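Local coordinates for protein methyl transferase from Methanosarcina acetivorans (Methanosarcina acetivorans, PDB 6MRO) that probably transfers methyl groups from S-adenosylmethionine to an acceptor substrate, and binds S-adenosylhomocysteine and calcium ions, at residues 44-49 with 104-109; 28-33 with 168-173. The protein carries 1 engineered substitution. One frame throughout, in Å; residues are numbered along the deposited sequence. Where two conformers were deposited one is given.

Both contacts reach the same seven-stranded sheet; contact 1 is buried near the middle of the protein, contact 2 lies at its surface, and their centres lie about 15 Å apart and their nearest atoms about 4 Å. Contact 1 belongs to the S-adenosylhomocysteine pocket: S106, on strand 100-106, holds the amino acid end of the ligand, with N46 of helix 45-51 beside it. Contact 2, away from the annotated sites, ties the loop 28-33 to the outermost strand 167-177. Helix 20-27 lies between them: F22 touches N46, I104 and S106 of contact 1, while L25 touches E30 and Y170 of contact 2.

Contact 1. Residues 44-49 with 104-109; sequences GENAIM and IDSGLF. With SAH (S-adenosyl-L-homocysteine), chain B.
I104 opens the contact by setting CD1 against CB of N46, 3.7 Å away. Its CG1 branch sits between the backbone N and the carbonyl carbon (chi1 66°), and from there CD1 extends toward helix 45-51. D105 points away from that helix; its OD2 accepts the backbone N of F109 at 3.0 Å on the syn side of the carboxylate, which braces the turn leaving the strand, and OD1 is held by the hydroxyl of Y134. The strand ends at the ligand, in the Rossmann-like fold of class I methyltransferases, where the C-terminal ends of parallel strands form the cofactor pocket; G44, the N-cap of helix 45-51, and A47 within it are consistent with the glycine-rich turn of that fold. S106 grips S-adenosylhomocysteine twice: its carbonyl O receives the ligand's amino N at 2.9 Å, and OG, anti to the backbone N (chi1 176°), donates to the ligand's carboxylate O at 3.0 Å. The amide of N46 comes up beside this hydroxyl, ND2 standing 3.1 Å from OG, while OD1 is turned to the backbone N of Q19. Past G107, where a CB would run into the carbonyl O of S106, L108 places CD1 3.5 Å from C8 of the adenine and equally near the ribose O4'.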
loop_
_atom_site.group_PDB
_atom_site.type_symbol
_atom_site.label_atom_id
_atom_site.label_comp_id
_atom_site.label_asym_id
_atom_site.label_seq_id
_atom_site.Cartn_x
_atom_site.Cartn_y
_atom_site.Cartn_z
ATOM N N GLY A 44 8.890 -2.038 5.439
ATOM C CA GLY A 44 9.123 -3.101 4.474
ATOM C C GLY A 44 8.546 -4.477 4.746
ATOM O O GLY A 44 8.878 -5.410 4.006
ATOM N N GLU A 45 7.673 -4.640 5.750
ATOM C CA GLU A 45 7.164 -5.980 6.063
ATOM C C GLU A 45 6.391 -6.588 4.888
ATOM O O GLU A 45 6.646 -7.732 4.488
ATOM C CB GLU A 45 6.293 -5.953 7.321
ATOM C CG GLU A 45 7.066 -5.638 8.567
ATOM C CD GLU A 45 7.941 -6.795 9.032
ATOM O OE1 GLU A 45 8.863 -6.526 9.824
ATOM O OE2 GLU A 45 7.709 -7.956 8.624
ATOM N N ASN A 46 5.454 -5.839 4.309
ATOM C CA ASN A 46 4.676 -6.406 3.208
ATOM C C ASN A 46 5.553 -6.650 1.989
ATOM O O ASN A 46 5.382 -7.649 1.279
ATOM C CB ASN A 46 3.517 -5.487 2.841
ATOM C CG ASN A 46 2.451 -5.437 3.918
ATOM O OD1 ASN A 46 2.132 -6.462 4.520
ATOM N ND2 ASN A 46 1.852 -4.260 4.121
ATOM N N ALA A 47 6.497 -5.745 1.732
ATOM C CA ALA A 47 7.353 -5.880 0.558
ATOM C C ALA A 47 8.231 -7.113 0.671
ATOM O O ALA A 47 8.381 -7.869 -0.296
ATOM C CB ALA A 47 8.212 -4.621 0.399
ATOM N N ILE A 48 8.787 -7.352 1.860
ATOM C CA ILE A 48 9.612 -8.535 2.073
ATOM C C ILE A 48 8.773 -9.795 1.920
ATOM O O ILE A 48 9.219 -10.796 1.351
ATOM C CB ILE A 48 10.298 -8.451 3.452
ATOM C CG1 ILE A 48 11.371 -7.351 3.429
ATOM C CG2 ILE A 48 10.912 -9.791 3.827
ATOM C CD1 ILE A 48 11.928 -6.985 4.800
ATOM N N MET A 49 7.536 -9.761 2.401
ATOM C CA MET A 49 6.669 -10.924 2.257
ATOM C C MET A 49 6.453 -11.264 0.784
ATOM O O MET A 49 6.536 -12.436 0.384
ATOM C CB MET A 49 5.344 -10.659 2.972
ATOM C CG MET A 49 4.452 -11.866 3.040
ATOM S SD MET A 49 3.377 -11.869 1.606
ATOM C CE MET A 49 2.325 -10.461 1.959
ATOM N N ILE A 104 0.771 -2.824 -4.364
ATOM C CA ILE A 104 0.121 -2.942 -3.059
ATOM C C ILE A 104 0.217 -1.618 -2.316
ATOM O O ILE A 104 1.207 -0.892 -2.391
ATOM C CB ILE A 104 0.657 -4.105 -2.184
ATOM C CG1 ILE A 104 2.115 -3.896 -1.761
ATOM C CG2 ILE A 104 0.449 -5.450 -2.890
ATOM C CD1 ILE A 104 2.574 -4.885 -0.671
ATOM N N ASP A 105 -0.836 -1.318 -1.560
ATOM C CA ASP A 105 -0.992 -0.022 -0.904
ATOM C C ASP A 105 -1.525 -0.356 0.486
ATOM O O ASP A 105 -2.694 -0.703 0.634
ATOM C CB ASP A 105 -1.942 0.839 -1.733
ATOM C CG ASP A 105 -2.319 2.152 -1.081
ATOM O OD1 ASP A 105 -2.673 3.051 -1.873
ATOM O OD2 ASP A 105 -2.258 2.311 0.161
ATOM N N SER A 106 -0.650 -0.306 1.501
ATOM C CA SER A 106 -1.008 -0.689 2.868
ATOM C C SER A 106 -0.989 0.601 3.682
ATOM O O SER A 106 0.024 0.949 4.289
ATOM C CB SER A 106 -0.017 -1.752 3.431
ATOM O OG SER A 106 -0.276 -2.086 4.799
ATOM N N GLY A 107 -2.109 1.326 3.669
ATOM C CA GLY A 107 -2.205 2.569 4.411
ATOM C C GLY A 107 -1.715 3.837 3.729
ATOM O O GLY A 107 -1.716 4.902 4.378
ATOM N N LEU A 108 -1.296 3.786 2.459
ATOM C CA LEU A 108 -0.885 5.031 1.801
ATOM C C LEU A 108 -2.094 5.829 1.318
ATOM O O LEU A 108 -2.215 7.026 1.611
ATOM C CB LEU A 108 0.065 4.744 0.635
ATOM C CG LEU A 108 0.456 5.983 -0.199
ATOM C CD1 LEU A 108 1.097 7.090 0.690
ATOM C CD2 LEU A 108 1.392 5.637 -1.385
ATOM N N PHE A 109 -2.993 5.187 0.569
ATOM C CA PHE A 109 -4.208 5.867 0.130
ATOM C C PHE A 109 -4.855 6.593 1.294
ATOM O O PHE A 109 -5.308 7.734 1.149
ATOM C CB PHE A 109 -5.195 4.876 -0.483
ATOM C CG PHE A 109 -6.539 5.484 -0.784
ATOM C CD1 PHE A 109 -6.685 6.392 -1.820
ATOM C CD2 PHE A 109 -7.643 5.169 -0.008
ATOM C CE1 PHE A 109 -7.927 6.968 -2.101
ATOM C CE2 PHE A 109 -8.888 5.736 -0.276
ATOM C CZ PHE A 109 -9.030 6.634 -1.317
HETATM N N SAH B . 2.894 0.499 4.123
HETATM C CA SAH B . 3.601 0.651 5.408
HETATM C CB SAH B . 3.550 2.099 5.878
HETATM C CG SAH B . 2.139 2.686 5.906
HETATM S SD SAH B . 2.055 4.335 6.643
HETATM C C SAH B . 3.025 -0.255 6.485
HETATM O O SAH B . 1.986 -0.901 6.279
HETATM O OXT SAH B . 3.593 -0.339 7.584
HETATM C "C5'" SAH B . 2.043 5.280 5.088
HETATM C "C4'" SAH B . 3.433 5.422 4.464
HETATM O "O4'" SAH B . 3.324 6.181 3.266
HETATM C "C3'" SAH B . 4.475 6.113 5.343
HETATM O "O3'" SAH B . 5.597 5.249 5.440
HETATM C "C2'" SAH B . 4.774 7.408 4.600
HETATM O "O2'" SAH B . 6.109 7.874 4.726
HETATM C "C1'" SAH B . 4.442 7.039 3.165
HETATM N N9 SAH B . 4.066 8.155 2.289
HETATM C C8 SAH B . 3.173 9.174 2.540
HETATM N N7 SAH B . 3.094 9.946 1.442
HETATM C C5 SAH B . 3.904 9.420 0.491
HETATM C C6 SAH B . 4.212 9.803 -0.812
HETATM N N6 SAH B . 3.661 10.884 -1.349
HETATM N N1 SAH B . 5.096 9.050 -1.539
HETATM C C2 SAH B . 5.674 7.919 -0.991
HETATM N N3 SAH B . 5.385 7.544 0.302
HETATM C C4 SAH B . 4.502 8.285 1.014
#

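Contact 2. Residues 28-33 with 168-173; sequences SGEIRP and IIYIKD
E30 and Y170 carry this contact, their side chains reaching toward each other from opposite directions. Along the loop, S28 comes first: it does not touch the strand itself, but its OG donates a 2.6 Å hydrogen bond to OE2 of E30. That bond arrives on the anti side of the carboxylate, 17° out of its plane. G29, with positive phi, ends helix 20-27 in a Schellman motif. From E30 the side chain runs extended beyond CG (chi2 170°), and OE1 accepts a very short hydrogen bond, 2.5 Å, from OH of Y170. OE1 lies at the edge of the tyrosine ring, near its plane and 3.2 Å from CE2, with the carboxylate turned 64° against the ring. CD of K172 covers one ring face, 3.6 Å above the plane and offset toward the rim. Y170 belongs to a classic beta bulge, in which it and I169 both face S191 of the neighbouring strand 184-193. With an alanine at E30, the Y170 hydroxyl would probably lose its acceptor and the S28 hydroxyl would be left to its weak bonds with the A24 and L25 carbonyls, the ring being freer to shift. With one carboxylate oxygen for each hydroxyl, and NZ of K172 4.8 Å from OE2 and not in contact, the two donors probably help to stabilise the negative charge of E30.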
loop_
_atom_site.group_PDB
_atom_site.type_symbol
_atom_site.label_atom_id
_atom_site.label_comp_id
_atom_site.label_asym_id
_atom_site.label_seq_id
_atom_site.Cartn_x
_atom_site.Cartn_y
_atom_site.Cartn_z
ATOM N N SER A 28 -4.648 -16.955 -0.993
ATOM C CA SER A 28 -5.804 -17.169 -1.858
ATOM C C SER A 28 -5.425 -17.321 -3.322
ATOM O O SER A 28 -6.308 -17.576 -4.144
ATOM C CB SER A 28 -6.813 -16.017 -1.714
ATOM O OG SER A 28 -6.273 -14.812 -2.256
ATOM N N GLY A 29 -4.144 -17.194 -3.663
ATOM C CA GLY A 29 -3.719 -17.249 -5.049
ATOM C C GLY A 29 -3.919 -15.963 -5.820
ATOM O O GLY A 29 -3.739 -15.957 -7.045
ATOM N N GLU A 30 -4.296 -14.873 -5.147
ATOM C CA GLU A 30 -4.584 -13.630 -5.857
ATOM C C GLU A 30 -3.321 -12.862 -6.208
ATOM O O GLU A 30 -3.290 -12.139 -7.216
ATOM C CB GLU A 30 -5.490 -12.748 -5.006
ATOM C CG GLU A 30 -6.942 -13.184 -5.055
ATOM C CD GLU A 30 -7.783 -12.450 -4.026
ATOM O OE1 GLU A 30 -8.255 -11.354 -4.376
ATOM O OE2 GLU A 30 -7.979 -12.964 -2.889
ATOM N N ILE A 31 -2.290 -12.973 -5.379
ATOM C CA ILE A 31 -0.988 -12.389 -5.674
ATOM C C ILE A 31 -0.122 -13.522 -6.201
ATOM O O ILE A 31 0.178 -14.485 -5.484
ATOM C CB ILE A 31 -0.372 -11.702 -4.449
ATOM C CG1 ILE A 31 -1.149 -10.421 -4.124
ATOM C CG2 ILE A 31 1.096 -11.375 -4.713
ATOM C CD1 ILE A 31 -0.623 -9.646 -2.925
ATOM N N ARG A 32 0.217 -13.439 -7.483
ATOM C CA ARG A 32 0.995 -14.431 -8.195
ATOM C C ARG A 32 2.339 -13.834 -8.569
ATOM O O ARG A 32 2.465 -12.612 -8.661
ATOM C CB ARG A 32 0.265 -14.887 -9.469
ATOM C CG ARG A 32 -1.113 -15.460 -9.222
ATOM C CD ARG A 32 -1.736 -15.932 -10.532
ATOM N NE ARG A 32 -2.056 -14.818 -11.421
ATOM C CZ ARG A 32 -3.002 -13.913 -11.171
ATOM N NH1 ARG A 32 -3.226 -12.934 -12.037
ATOM N NH2 ARG A 32 -3.724 -13.982 -10.056
ATOM N N PRO A 33 3.370 -14.654 -8.771
ATOM C CA PRO A 33 4.704 -14.102 -9.057
ATOM C C PRO A 33 4.689 -13.129 -10.227
ATOM O O PRO A 33 4.116 -13.404 -11.289
ATOM C CB PRO A 33 5.538 -15.347 -9.367
ATOM C CG PRO A 33 4.876 -16.431 -8.556
ATOM C CD PRO A 33 3.403 -16.124 -8.660
ATOM N N ILE A 168 -13.097 -2.361 -10.609
ATOM C CA ILE A 168 -13.132 -2.779 -9.217
ATOM C C ILE A 168 -13.614 -4.221 -9.187
ATOM O O ILE A 168 -14.674 -4.540 -9.748
ATOM C CB ILE A 168 -14.031 -1.852 -8.392
ATOM C CG1 ILE A 168 -13.422 -0.447 -8.397
ATOM C CG2 ILE A 168 -14.166 -2.372 -6.967
ATOM C CD1 ILE A 168 -14.254 0.590 -7.712
ATOM N N ILE A 169 -12.819 -5.100 -8.588
ATOM C CA ILE A 169 -13.204 -6.502 -8.480
ATOM C C ILE A 169 -14.026 -6.738 -7.223
ATOM O O ILE A 169 -15.129 -7.295 -7.282
ATOM C CB ILE A 169 -11.953 -7.407 -8.526
ATOM C CG1 ILE A 169 -11.088 -7.072 -9.752
ATOM C CG2 ILE A 169 -12.360 -8.875 -8.530
ATOM C CD1 ILE A 169 -11.764 -7.288 -11.081
ATOM N N TYR A 170 -13.523 -6.262 -6.087
ATOM C CA TYR A 170 -14.266 -6.308 -4.841
ATOM C C TYR A 170 -13.736 -5.245 -3.891
ATOM O O TYR A 170 -12.615 -4.748 -4.043
ATOM C CB TYR A 170 -14.197 -7.693 -4.187
ATOM C CG TYR A 170 -12.814 -8.207 -3.802
ATOM C CD1 TYR A 170 -12.096 -7.657 -2.727
ATOM C CD2 TYR A 170 -12.261 -9.291 -4.469
ATOM C CE1 TYR A 170 -10.859 -8.154 -2.369
ATOM C CE2 TYR A 170 -11.016 -9.793 -4.121
ATOM C CZ TYR A 170 -10.320 -9.220 -3.076
ATOM O OH TYR A 170 -9.093 -9.726 -2.726
ATOM N N ILE A 171 -14.573 -4.891 -2.921
ATOM C CA ILE A 171 -14.156 -4.198 -1.703
ATOM C C ILE A 171 -14.644 -5.061 -0.543
ATOM O O ILE A 171 -15.858 -5.166 -0.309
ATOM C CB ILE A 171 -14.729 -2.775 -1.619
ATOM C CG1 ILE A 171 -14.392 -1.979 -2.887
ATOM C CG2 ILE A 171 -14.205 -2.067 -0.374
ATOM C CD1 ILE A 171 -15.162 -0.678 -3.030
ATOM N N LYS A 172 -13.710 -5.683 0.170
ATOM C CA LYS A 172 -13.998 -6.685 1.186
ATOM C C LYS A 172 -13.737 -6.135 2.582
ATOM O O LYS A 172 -12.759 -5.413 2.804
ATOM C CB LYS A 172 -13.132 -7.936 0.980
ATOM C CG LYS A 172 -13.764 -8.990 0.106
ATOM C CD LYS A 172 -12.835 -10.184 -0.107
ATOM C CE LYS A 172 -13.483 -11.168 -1.071
ATOM N NZ LYS A 172 -12.527 -12.140 -1.658
ATOM N N ASP A 173 -14.600 -6.496 3.524
ATOM C CA ASP A 173 -14.313 -6.246 4.931
ATOM C C ASP A 173 -13.142 -7.113 5.367
ATOM O O ASP A 173 -13.146 -8.330 5.160
ATOM C CB ASP A 173 -15.533 -6.551 5.800
ATOM C CG ASP A 173 -16.651 -5.546 5.609
ATOM O OD1 ASP A 173 -17.694 -5.917 5.030
ATOM O OD2 ASP A 173 -16.489 -4.385 6.048
#